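Side-chain contacts in 3-oxoacyl-[acyl-carrier-protein] synthase (Arabidopsis thaliana, PDB 2IX4), which catalyses the condensation steps of mitochondrial fatty acid synthesis, extending a fatty acyl chain by two carbons from malonyl-ACP: residues Gln169-Ala174 with Gly196-Met201; Ala134-Glu139 with Arg143-Phe148; Arg333-Val338 with Lys396-Leu401; Glu19-Arg24 with Ala369-Leu374. All coordinates share one frame; numbering follows the deposited sequence.

Interaction 1 of 4, residues Gln169-Ala174 with Gly196-Met201; sequences QGPNHA and GDADVM
The ring of Pro171 turns its CG-CD side to Asp197 and Ala198. Pro171 CD lies 3.5 Å from the backbone O of Asp197 and 3.8 Å from Ala198 CB. Pro171 CG reaches Asp197 CB at 4.0 Å, with the two side chains crossing at about a right angle. Next along the ring, Pro171 CB comes within 4.3 Å of Met201 CE. That methyl gets there because the Met201 chain is bent at both chi2 and chi3 (-68° each). The carboxylate of Asp197 turns away from the proline and forms a salt bridge with Arg191 of the second subunit. No hydrogen bond joins the two segments. An alanine in place of Pro171 would lack CG and CD and is likely to open a gap beside Asp197 O and Ala198 CB and free the backbone phi that the ring restrains. Met279 of the second subunit also packs on Pro171. Strands 172-173 and 200-207 both run parallel to strand 116-122, and helix 181-195 makes the crossover between them. Met201 packs on Ala189 and Ile193 of that helix, so the contact sits where the sheet, the crossover helix and the dimer interface meet.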
loop_
_atom_site.group_PDB
_atom_site.type_symbol
_atom_site.label_atom_id
_atom_site.label_comp_id
_atom_site.label_asym_id
_atom_site.label_seq_id
_atom_site.Cartn_x
_atom_site.Cartn_y
_atom_site.Cartn_z
ATOM N N GLN A 169 4.225 18.845 0.942
ATOM C CA GLN A 169 5.471 18.247 1.429
ATOM C C GLN A 169 5.348 17.592 2.808
ATOM O O GLN A 169 6.356 17.263 3.442
ATOM C CB GLN A 169 6.600 19.282 1.415
ATOM C CG GLN A 169 6.910 19.825 0.026
ATOM C CD GLN A 169 7.630 21.156 0.068
ATOM O OE1 GLN A 169 8.798 21.228 0.438
ATOM N NE2 GLN A 169 6.935 22.217 -0.325
ATOM N N GLY A 170 4.111 17.401 3.261
ATOM C CA GLY A 170 3.838 16.590 4.442
ATOM C C GLY A 170 3.972 15.122 4.084
ATOM O O GLY A 170 4.462 14.794 2.999
ATOM N N PRO A 171 3.534 14.221 4.984
ATOM C CA PRO A 171 3.621 12.784 4.704
ATOM C C PRO A 171 3.074 12.415 3.320
ATOM O O PRO A 171 1.948 12.784 2.976
ATOM C CB PRO A 171 2.764 12.160 5.809
ATOM C CG PRO A 171 2.837 13.126 6.933
ATOM C CD PRO A 171 2.940 14.494 6.305
ATOM N N ASN A 172 3.898 11.720 2.537
ATOM C CA ASN A 172 3.529 11.208 1.221
ATOM C C ASN A 172 3.374 9.699 1.383
ATOM O O ASN A 172 4.363 8.976 1.509
ATOM C CB ASN A 172 4.621 11.565 0.200
ATOM C CG ASN A 172 4.315 11.081 -1.220
ATOM O OD1 ASN A 172 3.515 10.174 -1.435
ATOM N ND2 ASN A 172 4.985 11.685 -2.196
ATOM N N HIS A 173 2.124 9.240 1.378
ATOM C CA HIS A 173 1.770 7.925 1.910
ATOM C C HIS A 173 0.737 7.208 1.035
ATOM O O HIS A 173 0.055 7.825 0.211
ATOM C CB HIS A 173 1.240 8.112 3.340
ATOM C CG HIS A 173 0.920 6.835 4.060
ATOM N ND1 HIS A 173 -0.371 6.386 4.238
ATOM C CD2 HIS A 173 1.720 5.933 4.674
ATOM C CE1 HIS A 173 -0.352 5.253 4.919
ATOM N NE2 HIS A 173 0.905 4.956 5.196
ATOM N N ALA A 174 0.649 5.894 1.199
ATOM C CA ALA A 174 -0.445 5.123 0.641
ATOM C C ALA A 174 -0.590 3.861 1.459
ATOM O O ALA A 174 0.396 3.177 1.734
ATOM C CB ALA A 174 -0.195 4.790 -0.824
ATOM N N GLY A 196 0.372 14.498 14.931
ATOM C CA GLY A 196 1.029 15.777 14.645
ATOM C C GLY A 196 1.972 15.766 13.451
ATOM O O GLY A 196 2.709 16.731 13.234
ATOM N N ASP A 197 1.944 14.678 12.678
ATOM C CA ASP A 197 2.757 14.535 11.464
ATOM C C ASP A 197 2.345 15.537 10.384
ATOM O O ASP A 197 3.154 15.918 9.533
ATOM C CB ASP A 197 2.637 13.116 10.894
ATOM C CG ASP A 197 3.154 12.049 11.847
ATOM O OD1 ASP A 197 4.306 12.158 12.325
ATOM O OD2 ASP A 197 2.411 11.083 12.106
ATOM N N ALA A 198 1.075 15.936 10.419
ATOM C CA ALA A 198 0.504 16.885 9.464
ATOM C C ALA A 198 -0.673 17.629 10.083
ATOM O O ALA A 198 -1.240 17.189 11.084
ATOM C CB ALA A 198 0.059 16.160 8.201
ATOM N N ASP A 199 -1.030 18.762 9.483
ATOM C CA ASP A 199 -2.224 19.500 9.877
ATOM C C ASP A 199 -3.366 19.281 8.888
ATOM O O ASP A 199 -4.533 19.430 9.246
ATOM C CB ASP A 199 -1.924 20.995 9.996
ATOM C CG ASP A 199 -1.045 21.324 11.188
ATOM O OD1 ASP A 199 -1.094 20.593 12.206
ATOM O OD2 ASP A 199 -0.305 22.324 11.110
ATOM N N VAL A 200 -3.011 18.953 7.644
ATOM C CA VAL A 200 -3.966 18.691 6.565
ATOM C C VAL A 200 -3.515 17.453 5.799
ATOM O O VAL A 200 -2.338 17.321 5.474
ATOM C CB VAL A 200 -4.053 19.878 5.558
ATOM C CG1 VAL A 200 -5.095 19.599 4.475
ATOM C CG2 VAL A 200 -4.367 21.194 6.265
ATOM N N MET A 201 -4.448 16.550 5.516
ATOM C CA MET A 201 -4.163 15.387 4.685
ATOM C C MET A 201 -5.205 15.241 3.582
ATOM O O MET A 201 -6.412 15.269 3.841
ATOM C CB MET A 201 -4.108 14.099 5.520
ATOM C CG MET A 201 -2.901 13.974 6.452
ATOM S SD MET A 201 -1.297 13.765 5.646
ATOM C CE MET A 201 -1.462 12.122 4.921
#

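Interaction 2 of 4, residues Ala134-Glu139 with Arg143-Phe148; sequences AQLICE and RRLSPF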
loop_
_atom_site.group_PDB
_atom_site.type_symbol
_atom_site.label_atom_id
_atom_site.label_comp_id
_atom_site.label_asym_id
_atom_site.label_seq_id
_atom_site.Cartn_x
_atom_site.Cartn_y
_atom_site.Cartn_z
ATOM N N ALA A 134 3.852 -6.996 -21.385
ATOM C CA ALA A 134 4.037 -8.444 -21.500
ATOM C C ALA A 134 3.853 -8.928 -22.938
ATOM O O ALA A 134 4.492 -9.898 -23.364
ATOM C CB ALA A 134 3.095 -9.173 -20.564
ATOM N N GLN A 135 2.988 -8.240 -23.684
ATOM C CA GLN A 135 2.785 -8.513 -25.111
ATOM C C GLN A 135 4.067 -8.269 -25.911
ATOM O O GLN A 135 4.345 -8.980 -26.879
ATOM C CB GLN A 135 1.638 -7.657 -25.663
ATOM C CG GLN A 135 1.204 -8.004 -27.082
ATOM C CD GLN A 135 0.314 -6.944 -27.708
ATOM O OE1 GLN A 135 0.082 -5.883 -27.124
ATOM N NE2 GLN A 135 -0.187 -7.224 -28.904
ATOM N N LEU A 136 4.843 -7.267 -25.494
ATOM C CA LEU A 136 6.141 -6.972 -26.109
ATOM C C LEU A 136 7.128 -8.131 -25.945
ATOM O O LEU A 136 7.920 -8.404 -26.845
ATOM C CB LEU A 136 6.742 -5.677 -25.545
ATOM C CG LEU A 136 5.920 -4.388 -25.638
ATOM C CD1 LEU A 136 6.662 -3.240 -24.976
ATOM C CD2 LEU A 136 5.573 -4.035 -27.085
ATOM N N ILE A 137 7.072 -8.807 -24.798
ATOM C CA ILE A 137 7.875 -10.013 -24.582
ATOM C C ILE A 137 7.429 -11.140 -25.523
ATOM O O ILE A 137 8.257 -11.747 -26.203
ATOM C CB ILE A 137 7.836 -10.489 -23.102
ATOM C CG1 ILE A 137 8.427 -9.418 -22.175
ATOM C CG2 ILE A 137 8.589 -11.816 -22.937
ATOM C CD1 ILE A 137 8.205 -9.672 -20.689
ATOM N N CYS A 138 6.122 -11.397 -25.572
ATOM C CA CYS A 138 5.565 -12.475 -26.397
ATOM C C CYS A 138 5.841 -12.278 -27.888
ATOM O O CYS A 138 6.100 -13.243 -28.611
ATOM C CB CYS A 138 4.056 -12.612 -26.171
ATOM S SG CYS A 138 3.553 -13.048 -24.489
ATOM N N GLU A 139 5.784 -11.025 -28.333
ATOM C CA GLU A 139 5.914 -10.692 -29.751
ATOM C C GLU A 139 7.329 -10.254 -30.135
ATOM O O GLU A 139 7.593 -9.922 -31.296
ATOM C CB GLU A 139 4.885 -9.623 -30.138
ATOM C CG GLU A 139 3.442 -10.096 -29.989
ATOM C CD GLU A 139 2.412 -9.062 -30.412
ATOM O OE1 GLU A 139 2.796 -7.956 -30.854
ATOM O OE2 GLU A 139 1.205 -9.366 -30.300
ATOM N N ARG A 143 11.908 -3.251 -27.606
ATOM C CA ARG A 143 12.435 -1.918 -27.924
ATOM C C ARG A 143 11.385 -0.823 -27.705
ATOM O O ARG A 143 11.725 0.312 -27.364
ATOM C CB ARG A 143 12.937 -1.883 -29.372
ATOM C CG ARG A 143 13.505 -0.546 -29.835
ATOM C CD ARG A 143 13.393 -0.391 -31.350
ATOM N NE ARG A 143 14.063 0.822 -31.820
ATOM C CZ ARG A 143 15.313 0.868 -32.274
ATOM N NH1 ARG A 143 16.051 -0.236 -32.337
ATOM N NH2 ARG A 143 15.829 2.023 -32.670
ATOM N N ARG A 144 10.115 -1.180 -27.891
ATOM C CA ARG A 144 8.998 -0.244 -27.742
ATOM C C ARG A 144 8.678 0.098 -26.280
ATOM O O ARG A 144 7.956 1.064 -26.019
ATOM C CB ARG A 144 7.731 -0.783 -28.431
ATOM C CG ARG A 144 7.916 -1.265 -29.868
ATOM C CD ARG A 144 8.017 -0.122 -30.878
ATOM N NE ARG A 144 6.701 0.353 -31.304
ATOM C CZ ARG A 144 6.479 1.138 -32.359
ATOM N NH1 ARG A 144 7.485 1.553 -33.123
ATOM N NH2 ARG A 144 5.239 1.508 -32.656
ATOM N N LEU A 145 9.207 -0.689 -25.340
ATOM C CA LEU A 145 8.910 -0.501 -23.912
ATOM C C LEU A 145 9.177 0.931 -23.456
ATOM O O LEU A 145 10.223 1.503 -23.760
ATOM C CB LEU A 145 9.684 -1.499 -23.038
ATOM C CG LEU A 145 9.325 -1.564 -21.545
ATOM C CD1 LEU A 145 7.928 -2.121 -21.336
ATOM C CD2 LEU A 145 10.338 -2.394 -20.785
ATOM N N SER A 146 8.210 1.497 -22.740
ATOM C CA SER A 146 8.262 2.890 -22.308
ATOM C C SER A 146 9.151 3.076 -21.077
ATOM O O SER A 146 9.140 2.234 -20.174
ATOM C CB SER A 146 6.847 3.401 -22.010
ATOM O OG SER A 146 6.865 4.751 -21.567
ATOM N N PRO A 147 9.918 4.185 -21.035
ATOM C CA PRO A 147 10.674 4.549 -19.831
ATOM C C PRO A 147 9.747 4.883 -18.661
ATOM O O PRO A 147 10.184 4.887 -17.506
ATOM C CB PRO A 147 11.443 5.809 -20.257
ATOM C CG PRO A 147 11.396 5.828 -21.747
ATOM C CD PRO A 147 10.120 5.160 -22.124
ATOM N N PHE A 148 8.481 5.160 -18.972
ATOM C CA PHE A 148 7.471 5.504 -17.971
ATOM C C PHE A 148 6.674 4.296 -17.479
ATOM O O PHE A 148 5.727 4.456 -16.709
ATOM C CB PHE A 148 6.505 6.559 -18.521
ATOM C CG PHE A 148 7.173 7.830 -18.961
ATOM C CD1 PHE A 148 7.328 8.113 -20.314
ATOM C CD2 PHE A 148 7.646 8.746 -18.026
ATOM C CE1 PHE A 148 7.945 9.287 -20.729
ATOM C CE2 PHE A 148 8.265 9.923 -18.433
ATOM C CZ PHE A 148 8.412 10.194 -19.788
#
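Leu136 is the residue of 134-139 that meets Arg144 and Leu145. Before it on the helix comes Ala134, which packs on Ala134 of the second subunit, as Ile137 and Cys138 further on pack on Met42 and Phe45 of that subunit. Gln135 takes no part in the contact, but Gln135 NE2 donates to Glu139 OE2 at 2.9 Å, reaching the oxygen from above the carboxylate plane. Leu136 follows, with CG anti to its own carbonyl carbon (chi1 -56°) and CD1 extended (chi2 178°). This carries the two methyls out to different neighbours. Leu136 CD1 lies against the backbone of Leu145, 3.6 Å from Leu145 N, and touches Leu145 CB at 4.0 Å. Leu136 CD2 turns to the aliphatic start of Arg144, 4.1 Å from Arg144 CB. The Arg144 chain then bends at chi2 and chi3, and its guanidinium leads away. Glu139 closes the segment, and its OE1 forms a salt bridge with Arg141 in the connecting loop. On the other segment, Ser146 OG accepts from Phe148 N at 3.1 Å, an ST turn. The contact thus folds the chain after helix 127-138 back against the helix's last turn, ahead of helix 149-153. Leu145 also packs on Gly217 of the second subunit, in helix 212-220, so the loop is held between its own helix and one of the partner chain.

Interaction 3 of 4, residues Arg333-Val338 with Lys396-Leu401; sequences RAIKTV and KRFMPL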
loop_
_atom_site.group_PDB
_atom_site.type_symbol
_atom_site.label_atom_id
_atom_site.label_comp_id
_atom_site.label_asym_id
_atom_site.label_seq_id
_atom_site.Cartn_x
_atom_site.Cartn_y
_atom_site.Cartn_z
ATOM N N ARG A 333 -25.006 -10.560 9.578
ATOM C CA ARG A 333 -24.858 -11.267 10.848
ATOM C C ARG A 333 -24.020 -10.447 11.833
ATOM O O ARG A 333 -24.361 -10.337 13.013
ATOM C CB ARG A 333 -24.203 -12.624 10.593
ATOM C CG ARG A 333 -24.586 -13.710 11.573
ATOM C CD ARG A 333 -24.207 -15.090 11.042
ATOM N NE ARG A 333 -25.014 -15.489 9.887
ATOM C CZ ARG A 333 -24.539 -15.711 8.662
ATOM N NH1 ARG A 333 -23.243 -15.589 8.400
ATOM N NH2 ARG A 333 -25.368 -16.073 7.691
ATOM N N ALA A 334 -22.937 -9.858 11.329
ATOM C CA ALA A 334 -22.038 -9.028 12.128
ATOM C C ALA A 334 -22.703 -7.734 12.608
ATOM O O ALA A 334 -22.482 -7.307 13.744
ATOM C CB ALA A 334 -20.774 -8.717 11.343
ATOM N N ILE A 335 -23.513 -7.121 11.743
ATOM C CA ILE A 335 -24.287 -5.929 12.108
ATOM C C ILE A 335 -25.305 -6.262 13.208
ATOM O O ILE A 335 -25.510 -5.470 14.129
ATOM C CB ILE A 335 -24.964 -5.267 10.871
ATOM C CG1 ILE A 335 -23.899 -4.682 9.937
ATOM C CG2 ILE A 335 -25.951 -4.173 11.297
ATOM C CD1 ILE A 335 -24.410 -4.292 8.548
ATOM N N LYS A 336 -25.920 -7.440 13.116
ATOM C CA LYS A 336 -26.804 -7.942 14.171
ATOM C C LYS A 336 -26.084 -8.135 15.501
ATOM O O LYS A 336 -26.654 -7.866 16.558
ATOM C CB LYS A 336 -27.478 -9.255 13.756
ATOM C CG LYS A 336 -28.994 -9.164 13.613
ATOM C CD LYS A 336 -29.639 -10.528 13.368
ATOM C CE LYS A 336 -29.756 -11.341 14.651
ATOM N NZ LYS A 336 -30.536 -12.598 14.460
ATOM N N THR A 337 -24.842 -8.611 15.447
ATOM C CA THR A 337 -24.052 -8.872 16.654
ATOM C C THR A 337 -23.610 -7.573 17.342
ATOM O O THR A 337 -23.638 -7.471 18.568
ATOM C CB THR A 337 -22.830 -9.776 16.343
ATOM O OG1 THR A 337 -23.285 -11.027 15.809
ATOM C CG2 THR A 337 -22.001 -10.047 17.597
ATOM N N VAL A 338 -23.220 -6.583 16.547
ATOM C CA VAL A 338 -22.721 -5.318 17.079
ATOM C C VAL A 338 -23.848 -4.440 17.631
ATOM O O VAL A 338 -23.706 -3.826 18.690
ATOM C CB VAL A 338 -21.896 -4.546 16.015
ATOM C CG1 VAL A 338 -21.563 -3.132 16.483
ATOM C CG2 VAL A 338 -20.619 -5.306 15.685
ATOM N N LYS A 396 -39.234 -8.047 8.920
ATOM C CA LYS A 396 -39.983 -6.788 8.848
ATOM C C LYS A 396 -39.256 -5.589 9.468
ATOM O O LYS A 396 -39.322 -4.476 8.940
ATOM C CB LYS A 396 -41.384 -6.962 9.453
ATOM C CG LYS A 396 -41.427 -7.711 10.790
ATOM C CD LYS A 396 -42.745 -8.461 10.951
ATOM C CE LYS A 396 -43.008 -8.848 12.402
ATOM N NZ LYS A 396 -43.458 -7.682 13.223
ATOM N N ARG A 397 -38.547 -5.829 10.569
ATOM C CA ARG A 397 -37.835 -4.774 11.288
ATOM C C ARG A 397 -36.364 -4.659 10.867
ATOM O O ARG A 397 -35.921 -3.594 10.426
ATOM C CB ARG A 397 -37.960 -4.984 12.802
ATOM C CG ARG A 397 -39.332 -4.626 13.362
ATOM C CD ARG A 397 -39.573 -5.242 14.731
ATOM N NE ARG A 397 -39.825 -6.683 14.650
ATOM C CZ ARG A 397 -39.043 -7.622 15.177
ATOM N NH1 ARG A 397 -37.944 -7.291 15.848
ATOM N NH2 ARG A 397 -39.366 -8.903 15.042
ATOM N N PHE A 398 -35.619 -5.754 11.007
ATOM C CA PHE A 398 -34.209 -5.794 10.617
ATOM C C PHE A 398 -34.093 -5.950 9.101
ATOM O O PHE A 398 -34.219 -7.053 8.573
ATOM C CB PHE A 398 -33.482 -6.924 11.360
ATOM C CG PHE A 398 -32.014 -7.015 11.054
ATOM C CD1 PHE A 398 -31.190 -5.898 11.171
ATOM C CD2 PHE A 398 -31.450 -8.224 10.665
ATOM C CE1 PHE A 398 -29.833 -5.982 10.892
ATOM C CE2 PHE A 398 -30.095 -8.318 10.384
ATOM C CZ PHE A 398 -29.284 -7.195 10.498
ATOM N N MET A 399 -33.856 -4.833 8.415
ATOM C CA MET A 399 -33.986 -4.757 6.959
ATOM C C MET A 399 -33.173 -3.586 6.400
ATOM O O MET A 399 -33.243 -2.479 6.936
ATOM C CB MET A 399 -35.470 -4.587 6.594
ATOM C CG MET A 399 -35.804 -4.607 5.108
ATOM S SD MET A 399 -35.580 -6.223 4.332
ATOM C CE MET A 399 -36.945 -7.165 5.008
ATOM N N PRO A 400 -32.398 -3.823 5.319
ATOM C CA PRO A 400 -31.683 -2.716 4.682
ATOM C C PRO A 400 -32.639 -1.752 3.983
ATOM O O PRO A 400 -33.724 -2.161 3.565
ATOM C CB PRO A 400 -30.792 -3.417 3.653
ATOM C CG PRO A 400 -31.497 -4.696 3.349
ATOM C CD PRO A 400 -32.136 -5.108 4.642
ATOM N N LEU A 401 -32.231 -0.492 3.862
ATOM C CA LEU A 401 -33.044 0.532 3.207
ATOM C C LEU A 401 -33.181 0.245 1.721
ATOM O O LEU A 401 -32.198 -0.074 1.056
ATOM C CB LEU A 401 -32.436 1.926 3.401
ATOM C CG LEU A 401 -32.214 2.490 4.811
ATOM C CD1 LEU A 401 -31.595 3.877 4.712
ATOM C CD2 LEU A 401 -33.496 2.537 5.632
#
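Phe398 meets helix 325-339 through two neighbouring residues, Lys336 over one face of its ring and Ile335 at the edge. Phe398 has the most surface buried here, then Lys336, then Ile335. The lysine touches with its aliphatic part. Lys336 CG stands 3.9 Å from the centroid of the Phe398 ring and 26° off the ring normal, a CH-pi contact. It is displaced toward the rim, so the ring atom nearest to Lys336 CG is Phe398 CE2, at 3.5 Å. Lys336 CD follows at 3.7 Å from the same Phe398 CE2. The first torsion of Lys336 is away from the staggered positions (chi1 -115°), and with it CG and CD come over the ring. A bend at chi3 then leads the ammonium group away from the phenylalanine. Ile335 CG2 comes in near the ring plane, 4.3 Å from Phe398 CE1. The side chain of Ile335 is also about 8 Å from that of His320, a predicted active-site residue. Phe398 reaches the helix with CG anti to its backbone N (chi1 -178°). Its own N is bonded to Asp395 OD1, which also accepts from Arg397 N. No hydrogen bond crosses the contact. The Phe398 ring also meets the rings of Phe394 and Phe350, and Ala343 packs on it. Phe398, Phe394 and Phe350 form a small aromatic cluster. It joins the loop between strands 380-381 and 405-406 to helix 325-339 of the thiolase-like fold.

Interaction 4 of 4, residues Glu19-Arg24 with Ala369-Leu374; sequences ETTWRR and AIFSIL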
loop_
_atom_site.group_PDB
_atom_site.type_symbol
_atom_site.label_atom_id
_atom_site.label_comp_id
_atom_site.label_asym_id
_atom_site.label_seq_id
_atom_site.Cartn_x
_atom_site.Cartn_y
_atom_site.Cartn_z
ATOM N N GLU A 19 -21.539 16.568 -6.426
ATOM C CA GLU A 19 -22.916 16.975 -6.722
ATOM C C GLU A 19 -23.636 15.950 -7.606
ATOM O O GLU A 19 -24.700 15.446 -7.236
ATOM C CB GLU A 19 -22.938 18.364 -7.372
ATOM C CG GLU A 19 -24.305 19.063 -7.366
ATOM C CD GLU A 19 -25.187 18.704 -8.560
ATOM O OE1 GLU A 19 -24.658 18.567 -9.688
ATOM O OE2 GLU A 19 -26.419 18.573 -8.371
ATOM N N THR A 20 -23.038 15.634 -8.753
ATOM C CA THR A 20 -23.631 14.711 -9.718
ATOM C C THR A 20 -23.781 13.289 -9.162
ATOM O O THR A 20 -24.835 12.671 -9.321
ATOM C CB THR A 20 -22.840 14.709 -11.054
ATOM O OG1 THR A 20 -22.852 16.029 -11.615
ATOM C CG2 THR A 20 -23.459 13.744 -12.061
ATOM N N THR A 21 -22.735 12.787 -8.511
ATOM C CA THR A 21 -22.748 11.439 -7.930
ATOM C C THR A 21 -23.838 11.293 -6.862
ATOM O O THR A 21 -24.665 10.383 -6.938
ATOM C CB THR A 21 -21.363 11.056 -7.349
ATOM O OG1 THR A 21 -20.414 10.950 -8.415
ATOM C CG2 THR A 21 -21.420 9.723 -6.596
ATOM N N TRP A 22 -23.836 12.202 -5.887
ATOM C CA TRP A 22 -24.812 12.199 -4.793
ATOM C C TRP A 22 -26.266 12.353 -5.262
ATOM O O TRP A 22 -27.152 11.660 -4.756
ATOM C CB TRP A 22 -24.468 13.283 -3.762
ATOM C CG TRP A 22 -25.362 13.291 -2.552
ATOM C CD1 TRP A 22 -26.299 14.231 -2.234
ATOM C CD2 TRP A 22 -25.403 12.312 -1.504
ATOM N NE1 TRP A 22 -26.917 13.901 -1.052
ATOM C CE2 TRP A 22 -26.388 12.728 -0.584
ATOM C CE3 TRP A 22 -24.700 11.124 -1.254
ATOM C CZ2 TRP A 22 -26.689 12.000 0.574
ATOM C CZ3 TRP A 22 -25.001 10.398 -0.105
ATOM C CH2 TRP A 22 -25.987 10.841 0.794
ATOM N N ARG A 23 -26.501 13.252 -6.219
ATOM C CA ARG A 23 -27.846 13.477 -6.754
ATOM C C ARG A 23 -28.395 12.207 -7.398
ATOM O O ARG A 23 -29.514 11.790 -7.105
ATOM C CB ARG A 23 -27.856 14.616 -7.777
ATOM C CG ARG A 23 -29.174 15.378 -7.834
ATOM C CD ARG A 23 -29.729 15.535 -9.253
ATOM N NE ARG A 23 -28.711 15.814 -10.268
ATOM C CZ ARG A 23 -28.492 15.063 -11.346
ATOM N NH1 ARG A 23 -29.225 13.979 -11.576
ATOM N NH2 ARG A 23 -27.541 15.405 -12.206
ATOM N N ARG A 24 -27.591 11.596 -8.265
ATOM C CA ARG A 24 -27.986 10.378 -8.970
ATOM C C ARG A 24 -28.119 9.171 -8.040
ATOM O O ARG A 24 -28.988 8.318 -8.244
ATOM C CB ARG A 24 -27.015 10.093 -10.119
ATOM C CG ARG A 24 -27.156 11.078 -11.287
ATOM C CD ARG A 24 -26.245 10.738 -12.461
ATOM N NE ARG A 24 -26.381 9.346 -12.892
ATOM C CZ ARG A 24 -25.656 8.771 -13.851
ATOM N NH1 ARG A 24 -24.729 9.465 -14.506
ATOM N NH2 ARG A 24 -25.859 7.496 -14.159
ATOM N N ALA A 369 -17.136 6.375 2.274
ATOM C CA ALA A 369 -16.924 7.287 3.395
ATOM C C ALA A 369 -17.517 8.656 3.065
ATOM O O ALA A 369 -18.115 9.303 3.921
ATOM C CB ALA A 369 -15.439 7.404 3.729
ATOM N N ILE A 370 -17.349 9.085 1.817
ATOM C CA ILE A 370 -17.957 10.323 1.329
ATOM C C ILE A 370 -19.486 10.253 1.411
ATOM O O ILE A 370 -20.128 11.202 1.865
ATOM C CB ILE A 370 -17.462 10.674 -0.101
ATOM C CG1 ILE A 370 -15.972 11.041 -0.054
ATOM C CG2 ILE A 370 -18.283 11.816 -0.710
ATOM C CD1 ILE A 370 -15.276 11.138 -1.415
ATOM N N PHE A 371 -20.059 9.119 1.001
ATOM C CA PHE A 371 -21.503 8.898 1.113
ATOM C C PHE A 371 -21.973 9.007 2.567
ATOM O O PHE A 371 -23.029 9.586 2.838
ATOM C CB PHE A 371 -21.920 7.538 0.530
ATOM C CG PHE A 371 -21.777 7.430 -0.972
ATOM C CD1 PHE A 371 -21.730 6.176 -1.580
ATOM C CD2 PHE A 371 -21.691 8.567 -1.776
ATOM C CE1 PHE A 371 -21.597 6.054 -2.963
ATOM C CE2 PHE A 371 -21.556 8.454 -3.157
ATOM C CZ PHE A 371 -21.507 7.194 -3.753
ATOM N N SER A 372 -21.183 8.454 3.486
ATOM C CA SER A 372 -21.473 8.507 4.921
ATOM C C SER A 372 -21.392 9.933 5.481
ATOM O O SER A 372 -22.237 10.338 6.281
ATOM C CB SER A 372 -20.534 7.572 5.688
ATOM O OG SER A 372 -20.668 6.237 5.226
ATOM N N ILE A 373 -20.377 10.681 5.052
ATOM C CA ILE A 373 -20.226 12.096 5.424
ATOM C C ILE A 373 -21.394 12.918 4.878
ATOM O O ILE A 373 -21.913 13.805 5.565
ATOM C CB ILE A 373 -18.876 12.678 4.915
ATOM C CG1 ILE A 373 -17.695 11.986 5.607
ATOM C CG2 ILE A 373 -18.801 14.195 5.140
ATOM C CD1 ILE A 373 -16.396 12.005 4.799
ATOM N N LEU A 374 -21.804 12.616 3.646
ATOM C CA LEU A 374 -22.923 13.318 3.004
ATOM C C LEU A 374 -24.273 12.990 3.645
ATOM O O LEU A 374 -25.167 13.835 3.678
ATOM C CB LEU A 374 -22.955 13.043 1.497
ATOM C CG LEU A 374 -21.877 13.742 0.655
ATOM C CD1 LEU A 374 -21.848 13.183 -0.766
ATOM C CD2 LEU A 374 -22.076 15.255 0.641
#
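Trp22 lays one face of its indole over Leu374. Leu374 CB stands 3.6 Å from the centroid of the six-membered ring of Trp22 and only 7° off its normal, a CH-pi contact. The methyl CD1 of Leu374 adds to this, 3.6 Å from Trp22 CE3. The two side chains run antiparallel alongside one another, and CB and CD1 of Leu374 both touch the indole. At the edge of the indole, in its plane, is Phe371 CD2, 4.0 Å from Trp22 CE3. The indole extends this far because CG is anti to the backbone N (chi1 -176°). Trp22 CZ3 also approaches the backbone O of Phe371, at 3.6 Å. Thr21, one residue earlier on the helix, also takes part. Thr21 CG2 meets the edge of the Phe371 ring, 3.7 Å from Phe371 CE2, while its OG1 is hydrogen-bonded to Thr12 OG1. An alanine in place of Trp22 would probably leave Leu374 CB and CD1 and Phe371 CD2 without their partner and open a large gap between the helices. The axes of the two short helix segments cross at -74°, with a closest approach of 11.5 Å, a distance bridged by these large side chains. Met10 of strand 3-12 touches both Thr21 and Phe371, and the ring of His378 also meets the indole. In the same helix as Phe371, Glu368 belongs to the potassium site. Between the two segments the touching side-chain surfaces are carbon and no hydrogen bond crosses, so the helices are held by burial of apolar surface and by close ring contacts.

How the interactions relate
From the N terminus, helix 18-26 opens interaction 4, which closes only at helix 364-378 and so ties together distant parts of the chain. Two contacts nest inside that loop, in series. Interaction 2 closes a short loop after helix 127-138. Interaction 1 then closes the crossover between strands 172-173 and 200-207. Both touch the second subunit, but their nearest atoms are about 16 Å apart. Interaction 3 opens at 333-338, before interaction 4 has closed, and ends at 396-401, so the two cross. Their nearest atoms are about 10 Å apart. Interaction 3 joins helix 325-339 to the loop between strands 380-381 and 405-406. Interactions 2 and 3 lie on opposite sides of the chain's centre.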